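Local structure of serine--tRNA ligase (Pyrococcus horikoshii, 2DQ0) at residues A175-V180 / F185-N190; V163-I168 / N420-D425; I200-D205 / E328-E333. The protein catalyses the ATP-dependent attachment of serine to tRNA(Ser), and probably also to tRNA(Sec), working as a homodimer of class II synthetase subunits. One frame throughout, in Å; residues are numbered along the deposited sequence.

Contact 1 (A175-V180 / F185-N190); sequences ARAAKV and FYYLLN. With SO4 (sulfate ion), chain F.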
loop_
_atom_site.group_PDB
_atom_site.type_symbol
_atom_site.label_atom_id
_atom_site.label_comp_id
_atom_site.label_asym_id
_atom_site.label_seq_id
_atom_site.Cartn_x
_atom_site.Cartn_y
_atom_site.Cartn_z
ATOM N N ALA A 175 2.110 -5.182 -19.783
ATOM C CA ALA A 175 2.333 -3.997 -20.582
ATOM C C ALA A 175 1.552 -2.797 -20.087
ATOM O O ALA A 175 2.091 -1.703 -20.018
ATOM C CB ALA A 175 2.023 -4.282 -22.070
ATOM N N ARG A 176 0.297 -2.983 -19.705
ATOM C CA ARG A 176 -0.445 -1.818 -19.260
ATOM C C ARG A 176 0.015 -1.375 -17.856
ATOM O O ARG A 176 -0.145 -0.232 -17.466
ATOM C CB ARG A 176 -1.943 -2.112 -19.331
ATOM C CG ARG A 176 -2.431 -2.372 -20.753
ATOM C CD ARG A 176 -3.942 -2.286 -20.809
ATOM N NE ARG A 176 -4.446 -2.335 -22.173
ATOM C CZ ARG A 176 -4.573 -3.448 -22.894
ATOM N NH1 ARG A 176 -5.041 -3.388 -24.127
ATOM N NH2 ARG A 176 -4.257 -4.625 -22.376
ATOM N N ALA A 177 0.619 -2.282 -17.109
ATOM C CA ALA A 177 1.114 -1.916 -15.801
ATOM C C ALA A 177 2.367 -1.038 -15.956
ATOM O O ALA A 177 2.558 -0.081 -15.209
ATOM C CB ALA A 177 1.424 -3.151 -15.009
ATOM N N ALA A 178 3.199 -1.358 -16.942
ATOM C CA ALA A 178 4.421 -0.600 -17.197
ATOM C C ALA A 178 4.102 0.846 -17.610
ATOM O O ALA A 178 4.827 1.784 -17.248
ATOM C CB ALA A 178 5.256 -1.299 -18.288
ATOM N N LYS A 179 3.017 1.007 -18.372
ATOM C CA LYS A 179 2.542 2.316 -18.833
ATOM C C LYS A 179 2.014 3.166 -17.655
ATOM O O LYS A 179 2.265 4.362 -17.557
ATOM C CB LYS A 179 1.416 2.114 -19.865
ATOM C CG LYS A 179 0.659 3.389 -20.206
ATOM C CD LYS A 179 -0.493 3.145 -21.171
ATOM C CE LYS A 179 -1.567 2.243 -20.595
ATOM N NZ LYS A 179 -2.639 1.913 -21.605
ATOM N N VAL A 180 1.294 2.514 -16.758
ATOM C CA VAL A 180 0.695 3.159 -15.612
ATOM C C VAL A 180 1.629 3.393 -14.431
ATOM O O VAL A 180 1.537 4.409 -13.758
ATOM C CB VAL A 180 -0.538 2.326 -15.152
ATOM C CG1 VAL A 180 -0.843 2.590 -13.721
ATOM C CG2 VAL A 180 -1.737 2.671 -16.010
ATOM N N PHE A 185 5.711 -3.905 -12.019
ATOM C CA PHE A 185 4.387 -3.678 -11.443
ATOM C C PHE A 185 3.495 -4.505 -12.383
ATOM O O PHE A 185 3.925 -4.887 -13.457
ATOM C CB PHE A 185 3.961 -2.219 -11.527
ATOM C CG PHE A 185 4.437 -1.389 -10.386
ATOM C CD1 PHE A 185 5.534 -0.553 -10.527
ATOM C CD2 PHE A 185 3.789 -1.448 -9.160
ATOM C CE1 PHE A 185 5.971 0.214 -9.466
ATOM C CE2 PHE A 185 4.223 -0.681 -8.094
ATOM C CZ PHE A 185 5.319 0.155 -8.245
ATOM N N TYR A 186 2.259 -4.772 -12.014
ATOM C CA TYR A 186 1.404 -5.561 -12.882
ATOM C C TYR A 186 -0.081 -5.424 -12.537
ATOM O O TYR A 186 -0.424 -4.923 -11.466
ATOM C CB TYR A 186 1.760 -7.022 -12.705
ATOM C CG TYR A 186 1.735 -7.388 -11.251
ATOM C CD1 TYR A 186 2.891 -7.278 -10.480
ATOM C CD2 TYR A 186 0.539 -7.729 -10.607
ATOM C CE1 TYR A 186 2.864 -7.489 -9.114
ATOM C CE2 TYR A 186 0.500 -7.950 -9.216
ATOM C CZ TYR A 186 1.675 -7.828 -8.482
ATOM O OH TYR A 186 1.706 -8.065 -7.126
ATOM N N TYR A 187 -0.945 -5.850 -13.464
ATOM C CA TYR A 187 -2.380 -5.921 -13.204
ATOM C C TYR A 187 -2.516 -7.446 -13.194
ATOM O O TYR A 187 -1.978 -8.128 -14.074
ATOM C CB TYR A 187 -3.281 -5.390 -14.344
ATOM C CG TYR A 187 -3.383 -3.893 -14.482
ATOM C CD1 TYR A 187 -2.404 -3.172 -15.176
ATOM C CD2 TYR A 187 -4.452 -3.189 -13.914
ATOM C CE1 TYR A 187 -2.481 -1.807 -15.300
ATOM C CE2 TYR A 187 -4.541 -1.806 -14.036
ATOM C CZ TYR A 187 -3.549 -1.124 -14.731
ATOM O OH TYR A 187 -3.611 0.236 -14.882
ATOM N N LEU A 188 -3.194 -7.981 -12.189
ATOM C CA LEU A 188 -3.435 -9.412 -12.110
ATOM C C LEU A 188 -4.939 -9.544 -12.478
ATOM O O LEU A 188 -5.775 -8.716 -12.064
ATOM C CB LEU A 188 -3.146 -9.883 -10.699
ATOM C CG LEU A 188 -2.143 -10.998 -10.450
ATOM C CD1 LEU A 188 -0.827 -10.795 -11.218
ATOM C CD2 LEU A 188 -1.906 -11.031 -8.955
ATOM N N LEU A 189 -5.273 -10.560 -13.274
ATOM C CA LEU A 189 -6.642 -10.740 -13.752
ATOM C C LEU A 189 -7.301 -12.090 -13.505
ATOM O O LEU A 189 -6.641 -13.085 -13.182
ATOM C CB LEU A 189 -6.696 -10.469 -15.259
ATOM C CG LEU A 189 -6.008 -9.212 -15.796
ATOM C CD1 LEU A 189 -5.748 -9.382 -17.281
ATOM C CD2 LEU A 189 -6.869 -7.977 -15.558
ATOM N N ASN A 190 -8.627 -12.088 -13.668
ATOM C CA ASN A 190 -9.475 -13.263 -13.528
ATOM C C ASN A 190 -9.198 -14.275 -12.423
ATOM O O ASN A 190 -9.065 -13.912 -11.246
ATOM C CB ASN A 190 -9.532 -13.987 -14.865
ATOM C CG ASN A 190 -9.919 -13.064 -15.977
ATOM O OD1 ASN A 190 -9.149 -12.834 -16.889
ATOM N ND2 ASN A 190 -11.113 -12.500 -15.891
HETATM S S SO4 F . 1.548 -8.485 -21.397
HETATM O O1 SO4 F . 2.996 -8.251 -21.234
HETATM O O2 SO4 F . 1.336 -9.672 -22.260
HETATM O O3 SO4 F . 0.912 -7.299 -22.010
HETATM O O4 SO4 F . 0.933 -8.736 -20.086
#
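Apolar packing is led by Ala177, whose methyl lies against the strand side where the chain passes from Phe185 to Tyr187. Its CB is 3.4 Å from Phe185 O and 3.8 Å from Tyr187 CD1, so one small side chain touches both backbone and ring. The two backbones come nearest at Ala177 and Tyr186, whose CA atoms are 4.7 Å apart.

With CG beside the backbone N (chi1 -77°), the Tyr187 ring turns back against the run of its strand and lies along the helix, from Arg176 to Val180. It meets the helix by its edge: Arg176 O and Ala177 N both lie in the ring plane, with Tyr187 CE1 3.6 Å from Arg176 O. At the far end Val180 crosses the tyrosine at about a right angle, and its CG2 is the branch closest to the hydroxyl.

Helix 175-180 lies in the connection between strands 172-173 and 187-189, which pair antiparallel, and the short helix axis runs at 150° to the second strand. This unit forms part of the dimer interface. Leu188 and Leu189 continue the sheet into a strand of the second subunit.

Polar bonds point outward from the contact. Tyr187 OH bonds Pro256 O of the second subunit, and the Arg176 guanidinium is shared between Asp173 and Glu264 of the second subunit. Tyr186 packs on Val299 of the predicted ATP site and bonds Gln301 O. At the helix start a sulfate ion, probably from the crystallisation liquor, takes a weak hydrogen bond from Ala175 N to O3 (3.3 Å), alongside one from Phe174 N.

Contact 2 (V163-I168 / N420-D425); sequences VDLLEI and NHQEED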
loop_
_atom_site.group_PDB
_atom_site.type_symbol
_atom_site.label_atom_id
_atom_site.label_comp_id
_atom_site.label_asym_id
_atom_site.label_seq_id
_atom_site.Cartn_x
_atom_site.Cartn_y
_atom_site.Cartn_z
ATOM N N VAL A 163 5.489 -16.819 -16.363
ATOM C CA VAL A 163 5.105 -15.634 -17.107
ATOM C C VAL A 163 4.296 -16.054 -18.328
ATOM O O VAL A 163 3.222 -15.528 -18.594
ATOM C CB VAL A 163 6.331 -14.851 -17.580
ATOM C CG1 VAL A 163 5.917 -13.449 -17.965
ATOM C CG2 VAL A 163 7.405 -14.839 -16.490
ATOM N N ASP A 164 4.801 -17.025 -19.072
ATOM C CA ASP A 164 4.078 -17.461 -20.247
ATOM C C ASP A 164 2.733 -18.068 -19.901
ATOM O O ASP A 164 1.759 -17.875 -20.628
ATOM C CB ASP A 164 4.951 -18.415 -21.062
ATOM C CG ASP A 164 6.158 -17.696 -21.660
ATOM O OD1 ASP A 164 5.930 -16.726 -22.434
ATOM O OD2 ASP A 164 7.319 -18.068 -21.348
ATOM N N LEU A 165 2.666 -18.779 -18.779
ATOM C CA LEU A 165 1.418 -19.378 -18.352
ATOM C C LEU A 165 0.396 -18.275 -17.997
ATOM O O LEU A 165 -0.788 -18.388 -18.313
ATOM C CB LEU A 165 1.674 -20.325 -17.168
ATOM C CG LEU A 165 2.264 -21.692 -17.584
ATOM C CD1 LEU A 165 2.853 -22.408 -16.378
ATOM C CD2 LEU A 165 1.175 -22.573 -18.247
ATOM N N LEU A 166 0.837 -17.187 -17.376
ATOM C CA LEU A 166 -0.131 -16.147 -17.043
ATOM C C LEU A 166 -0.793 -15.633 -18.301
ATOM O O LEU A 166 -1.982 -15.290 -18.293
ATOM C CB LEU A 166 0.519 -14.983 -16.304
ATOM C CG LEU A 166 0.898 -15.237 -14.849
ATOM C CD1 LEU A 166 1.915 -14.203 -14.411
ATOM C CD2 LEU A 166 -0.345 -15.182 -13.967
ATOM N N GLU A 167 -0.013 -15.597 -19.378
ATOM C CA GLU A 167 -0.458 -15.114 -20.678
ATOM C C GLU A 167 -1.481 -16.041 -21.311
ATOM O O GLU A 167 -2.569 -15.613 -21.668
ATOM C CB GLU A 167 0.742 -14.976 -21.614
ATOM C CG GLU A 167 0.790 -13.697 -22.455
ATOM C CD GLU A 167 -0.404 -13.525 -23.383
ATOM O OE1 GLU A 167 -1.509 -13.185 -22.903
ATOM O OE2 GLU A 167 -0.231 -13.729 -24.603
ATOM N N ILE A 168 -1.139 -17.321 -21.439
ATOM C CA ILE A 168 -2.052 -18.265 -22.057
ATOM C C ILE A 168 -3.314 -18.432 -21.199
ATOM O O ILE A 168 -4.387 -18.751 -21.705
ATOM C CB ILE A 168 -1.348 -19.641 -22.315
ATOM C CG1 ILE A 168 -1.336 -20.497 -21.062
ATOM C CG2 ILE A 168 0.095 -19.435 -22.754
ATOM C CD1 ILE A 168 -2.303 -21.647 -21.148
ATOM N N ASN A 420 4.349 -25.818 -11.333
ATOM C CA ASN A 420 4.304 -27.199 -10.863
ATOM C C ASN A 420 3.046 -27.987 -11.197
ATOM O O ASN A 420 3.069 -29.221 -11.173
ATOM C CB ASN A 420 4.523 -27.239 -9.356
ATOM C CG ASN A 420 5.984 -27.142 -8.985
ATOM O OD1 ASN A 420 6.768 -28.041 -9.283
ATOM N ND2 ASN A 420 6.365 -26.045 -8.338
ATOM N N HIS A 421 1.949 -27.299 -11.510
ATOM C CA HIS A 421 0.711 -28.002 -11.815
ATOM C C HIS A 421 0.207 -27.763 -13.239
ATOM O O HIS A 421 -0.994 -27.942 -13.516
ATOM C CB HIS A 421 -0.393 -27.625 -10.814
ATOM C CG HIS A 421 -0.070 -27.953 -9.387
ATOM N ND1 HIS A 421 0.053 -29.243 -8.926
ATOM C CD2 HIS A 421 0.112 -27.155 -8.309
ATOM C CE1 HIS A 421 0.289 -29.230 -7.627
ATOM N NE2 HIS A 421 0.330 -27.975 -7.227
ATOM N N GLN A 422 1.110 -27.361 -14.132
ATOM C CA GLN A 422 0.739 -27.130 -15.528
ATOM C C GLN A 422 0.698 -28.450 -16.298
ATOM O O GLN A 422 1.341 -29.418 -15.922
ATOM C CB GLN A 422 1.759 -26.238 -16.215
ATOM C CG GLN A 422 3.124 -26.887 -16.325
ATOM C CD GLN A 422 4.111 -25.990 -17.025
ATOM O OE1 GLN A 422 3.934 -25.658 -18.196
ATOM N NE2 GLN A 422 5.158 -25.579 -16.306
ATOM N N GLU A 423 -0.056 -28.459 -17.387
ATOM C CA GLU A 423 -0.184 -29.614 -18.246
ATOM C C GLU A 423 0.380 -29.137 -19.585
ATOM O O GLU A 423 0.704 -27.947 -19.720
ATOM C CB GLU A 423 -1.661 -30.027 -18.342
ATOM C CG GLU A 423 -2.176 -30.748 -17.083
ATOM C CD GLU A 423 -3.710 -30.922 -17.043
ATOM O OE1 GLU A 423 -4.416 -30.349 -17.913
ATOM O OE2 GLU A 423 -4.211 -31.626 -16.130
ATOM N N GLU A 424 0.512 -30.037 -20.563
ATOM C CA GLU A 424 1.091 -29.655 -21.852
ATOM C C GLU A 424 0.405 -28.495 -22.528
ATOM O O GLU A 424 1.062 -27.631 -23.123
ATOM C CB GLU A 424 1.063 -30.800 -22.852
ATOM C CG GLU A 424 1.734 -32.082 -22.437
ATOM C CD GLU A 424 1.763 -33.085 -23.584
ATOM O OE1 GLU A 424 2.372 -32.761 -24.630
ATOM O OE2 GLU A 424 1.173 -34.181 -23.443
ATOM N N ASP A 425 -0.919 -28.482 -22.457
ATOM C CA ASP A 425 -1.696 -27.444 -23.117
ATOM C C ASP A 425 -1.738 -26.093 -22.412
ATOM O O ASP A 425 -2.281 -25.133 -22.972
ATOM C CB ASP A 425 -3.125 -27.933 -23.344
ATOM C CG ASP A 425 -3.840 -28.243 -22.052
ATOM O OD1 ASP A 425 -4.921 -28.869 -22.098
ATOM O OD2 ASP A 425 -3.321 -27.854 -20.985
#
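Gln422 turns its CG into the position between its own backbone N and carbonyl carbon (chi1 65°) and then runs straight out, which lays its amide across the tip of Leu165. Leu165 answers with CG beside its backbone N (chi1 -78°), which brings both its methyls over the Gln422 amide. The two side chains cross at about a right angle. Leu165 CD1 sits above the plane of the amide, 3.9 Å from Gln422 CD and at the same distance from OE1 and NE2, and it also lies 4.0 Å from Gln422 CB. Leu165 CD2 lies over the same face, shifted towards the oxygen, 4.1 Å from Gln422 OE1. A hydrocarbon branch thus covers a face of the amide and leaves its hydrogen bonds to other partners.

Both polar atoms have such partners: OE1 accepts from Lys160 N, just ahead of helix 162-168, and NE2 donates to Glu419 O in the last turn of helix 410-420. The glutamine therefore ties the two helix ends together, and the two bonds would fix the rotation of the amide under the leucine. Helix 410-420 is the helix of class II motif 3, and its Leu418 also packs on Leu165, so the contact joins the loop after the motif 3 helix to helix 162-168, which precedes the motif 1 helix in sequence.

One turn farther along, Ile168 reaches the loop with CD1, 3.9 Å from the backbone oxygen Asp425 O. This is van der Waals contact at a more open edge. Asp425 sets out from its backbone away from the helix, and its OD2 accepts from Thr427 N. Ile168 is itself flanked by Pro445 and hydrogen-bonded through its backbone to Val446, close to the C-terminal end of the model.

Contact 3 (I200-D205 / E328-E333); sequences IRFALD and EELFQE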
loop_
_atom_site.group_PDB
_atom_site.type_symbol
_atom_site.label_atom_id
_atom_site.label_comp_id
_atom_site.label_asym_id
_atom_site.label_seq_id
_atom_site.Cartn_x
_atom_site.Cartn_y
_atom_site.Cartn_z
ATOM N N ILE A 200 -4.201 -16.421 0.526
ATOM C CA ILE A 200 -4.186 -15.639 1.750
ATOM C C ILE A 200 -5.091 -16.332 2.803
ATOM O O ILE A 200 -4.643 -16.627 3.907
ATOM C CB ILE A 200 -4.698 -14.193 1.474
ATOM C CG1 ILE A 200 -3.632 -13.397 0.726
ATOM C CG2 ILE A 200 -5.058 -13.458 2.791
ATOM C CD1 ILE A 200 -4.138 -12.020 0.250
ATOM N N ARG A 201 -6.352 -16.585 2.457
ATOM C CA ARG A 201 -7.287 -17.245 3.363
ATOM C C ARG A 201 -6.794 -18.604 3.853
ATOM O O ARG A 201 -6.879 -18.907 5.041
ATOM C CB ARG A 201 -8.662 -17.426 2.710
ATOM C CG ARG A 201 -9.611 -16.245 2.886
ATOM C CD ARG A 201 -9.648 -15.718 4.334
ATOM N NE ARG A 201 -10.166 -16.649 5.345
ATOM C CZ ARG A 201 -11.459 -16.817 5.630
ATOM N NH1 ARG A 201 -11.818 -17.678 6.573
ATOM N NH2 ARG A 201 -12.395 -16.133 4.969
ATOM N N PHE A 202 -6.286 -19.422 2.939
ATOM C CA PHE A 202 -5.753 -20.729 3.303
ATOM C C PHE A 202 -4.650 -20.558 4.361
ATOM O O PHE A 202 -4.746 -21.102 5.460
ATOM C CB PHE A 202 -5.215 -21.414 2.048
ATOM C CG PHE A 202 -4.377 -22.616 2.314
ATOM C CD1 PHE A 202 -4.912 -23.731 2.940
ATOM C CD2 PHE A 202 -3.043 -22.641 1.918
ATOM C CE1 PHE A 202 -4.122 -24.860 3.167
ATOM C CE2 PHE A 202 -2.241 -23.767 2.139
ATOM C CZ PHE A 202 -2.778 -24.875 2.761
ATOM N N ALA A 203 -3.619 -19.780 4.040
ATOM C CA ALA A 203 -2.523 -19.545 4.979
ATOM C C ALA A 203 -3.082 -19.052 6.291
ATOM O O ALA A 203 -2.773 -19.570 7.357
ATOM C CB ALA A 203 -1.558 -18.510 4.423
ATOM N N LEU A 204 -3.907 -18.024 6.187
ATOM C CA LEU A 204 -4.543 -17.409 7.334
ATOM C C LEU A 204 -5.258 -18.424 8.217
ATOM O O LEU A 204 -5.064 -18.436 9.427
ATOM C CB LEU A 204 -5.533 -16.367 6.842
ATOM C CG LEU A 204 -5.586 -15.061 7.610
ATOM C CD1 LEU A 204 -4.198 -14.649 8.104
ATOM C CD2 LEU A 204 -6.147 -14.015 6.675
ATOM N N ASP A 205 -6.077 -19.272 7.602
ATOM C CA ASP A 205 -6.843 -20.279 8.326
ATOM C C ASP A 205 -5.977 -21.252 9.111
ATOM O O ASP A 205 -6.188 -21.494 10.305
ATOM C CB ASP A 205 -7.734 -21.062 7.352
ATOM C CG ASP A 205 -9.015 -20.317 6.995
ATOM O OD1 ASP A 205 -9.300 -19.236 7.570
ATOM O OD2 ASP A 205 -9.753 -20.818 6.128
ATOM N N GLU A 328 6.336 -25.190 5.740
ATOM C CA GLU A 328 6.499 -26.446 4.992
ATOM C C GLU A 328 5.170 -27.162 4.794
ATOM O O GLU A 328 4.924 -27.722 3.726
ATOM C CB GLU A 328 7.462 -27.408 5.706
ATOM C CG GLU A 328 8.901 -26.984 5.676
ATOM C CD GLU A 328 9.830 -27.996 6.292
ATOM O OE1 GLU A 328 9.917 -29.125 5.762
ATOM O OE2 GLU A 328 10.484 -27.655 7.303
ATOM N N GLU A 329 4.317 -27.147 5.822
ATOM C CA GLU A 329 3.026 -27.819 5.735
ATOM C C GLU A 329 2.160 -27.234 4.656
ATOM O O GLU A 329 1.493 -27.971 3.920
ATOM C CB GLU A 329 2.276 -27.747 7.058
ATOM C CG GLU A 329 2.683 -28.795 8.077
ATOM C CD GLU A 329 1.938 -28.624 9.394
ATOM O OE1 GLU A 329 0.703 -28.444 9.344
ATOM O OE2 GLU A 329 2.577 -28.670 10.473
ATOM N N LEU A 330 2.162 -25.907 4.556
ATOM C CA LEU A 330 1.342 -25.248 3.553
ATOM C C LEU A 330 1.723 -25.679 2.155
ATOM O O LEU A 330 0.856 -26.041 1.351
ATOM C CB LEU A 330 1.451 -23.730 3.669
ATOM C CG LEU A 330 0.888 -23.184 4.973
ATOM C CD1 LEU A 330 1.171 -21.697 5.051
ATOM C CD2 LEU A 330 -0.606 -23.487 5.049
ATOM N N PHE A 331 3.017 -25.652 1.856
ATOM C CA PHE A 331 3.444 -26.041 0.527
ATOM C C PHE A 331 3.247 -27.515 0.241
ATOM O O PHE A 331 3.058 -27.904 -0.913
ATOM C CB PHE A 331 4.872 -25.572 0.282
ATOM C CG PHE A 331 4.957 -24.088 0.049
ATOM C CD1 PHE A 331 4.908 -23.570 -1.259
ATOM C CD2 PHE A 331 4.983 -23.197 1.146
ATOM C CE1 PHE A 331 4.877 -22.186 -1.481
ATOM C CE2 PHE A 331 4.952 -21.817 0.947
ATOM C CZ PHE A 331 4.900 -21.296 -0.378
ATOM N N GLN A 332 3.261 -28.344 1.279
ATOM C CA GLN A 332 2.987 -29.759 1.058
ATOM C C GLN A 332 1.503 -29.903 0.674
ATOM O O GLN A 332 1.177 -30.619 -0.282
ATOM C CB GLN A 332 3.316 -30.585 2.294
ATOM C CG GLN A 332 4.795 -30.622 2.585
ATOM C CD GLN A 332 5.119 -31.337 3.873
ATOM O OE1 GLN A 332 6.264 -31.339 4.323
ATOM N NE2 GLN A 332 4.118 -31.950 4.473
ATOM N N GLU A 333 0.604 -29.207 1.374
ATOM C CA GLU A 333 -0.817 -29.295 1.013
ATOM C C GLU A 333 -1.039 -28.737 -0.406
ATOM O O GLU A 333 -1.894 -29.214 -1.163
ATOM C CB GLU A 333 -1.687 -28.550 2.033
ATOM C CG GLU A 333 -1.561 -29.115 3.462
ATOM C CD GLU A 333 -2.800 -28.888 4.333
ATOM O OE1 GLU A 333 -2.770 -28.004 5.224
ATOM O OE2 GLU A 333 -3.803 -29.603 4.119
#
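Phe202 and Leu330 reach across from facing helices and pass side by side, running opposite ways. With CG anti to the backbone N (chi1 167°), the phenyl ring extends to the facing helix, where Leu330 CD2 meets its CE2 and CZ corner at a slant. The other methyl, Leu330 CD1, turns to Ala203 CB at 4.2 Å. The backbone oxygen Leu330 O lies in the ring plane, at the edge, 3.9 Å from Phe202 CE2.

Glu333, one turn on, comes to the same ring end: its CB is 3.9 Å from Phe202 CZ. Glu333 OE1 also comes within 4.0 Å of Phe202 CZ, the carboxylate plane turned 65° from the ring, while OE2 forms a salt bridge with Arg206. Ile408 packs on Phe202, Ala203 and Leu330 from strand 408-409.

Elsewhere on helix 190-209, Arg201 NH1 and Asp205 OD1 form a salt bridge at 3.1 Å, using the syn lone pair of OD1 and nearly in the guanidinium plane, while Arg201 NH2 reaches Tyr437 O of the second subunit. This long interfacial helix is the motif 1 helix of class II synthetases, packed here against helix 316-333 beside the catalytic sheet.

Contacts 1 and 3 are buried and both touch the second subunit, whereas contact 2 is partly exposed and meets no other chain. Strand 187-189 of contact 1 runs straight into helix 190-209 of contact 3, so the two hold successive pieces of one interfacial region, their centres about 27 Å apart. Contact 2 spans more sequence than either, bringing together parts of the chain that flank both. The chemistry follows position: contact 3 is largely aromatic and aliphatic with charges at its margins, contact 1 sets a tyrosine edge against helix backbone, and contact 2 lays aliphatic methyls on an amide and a carbonyl.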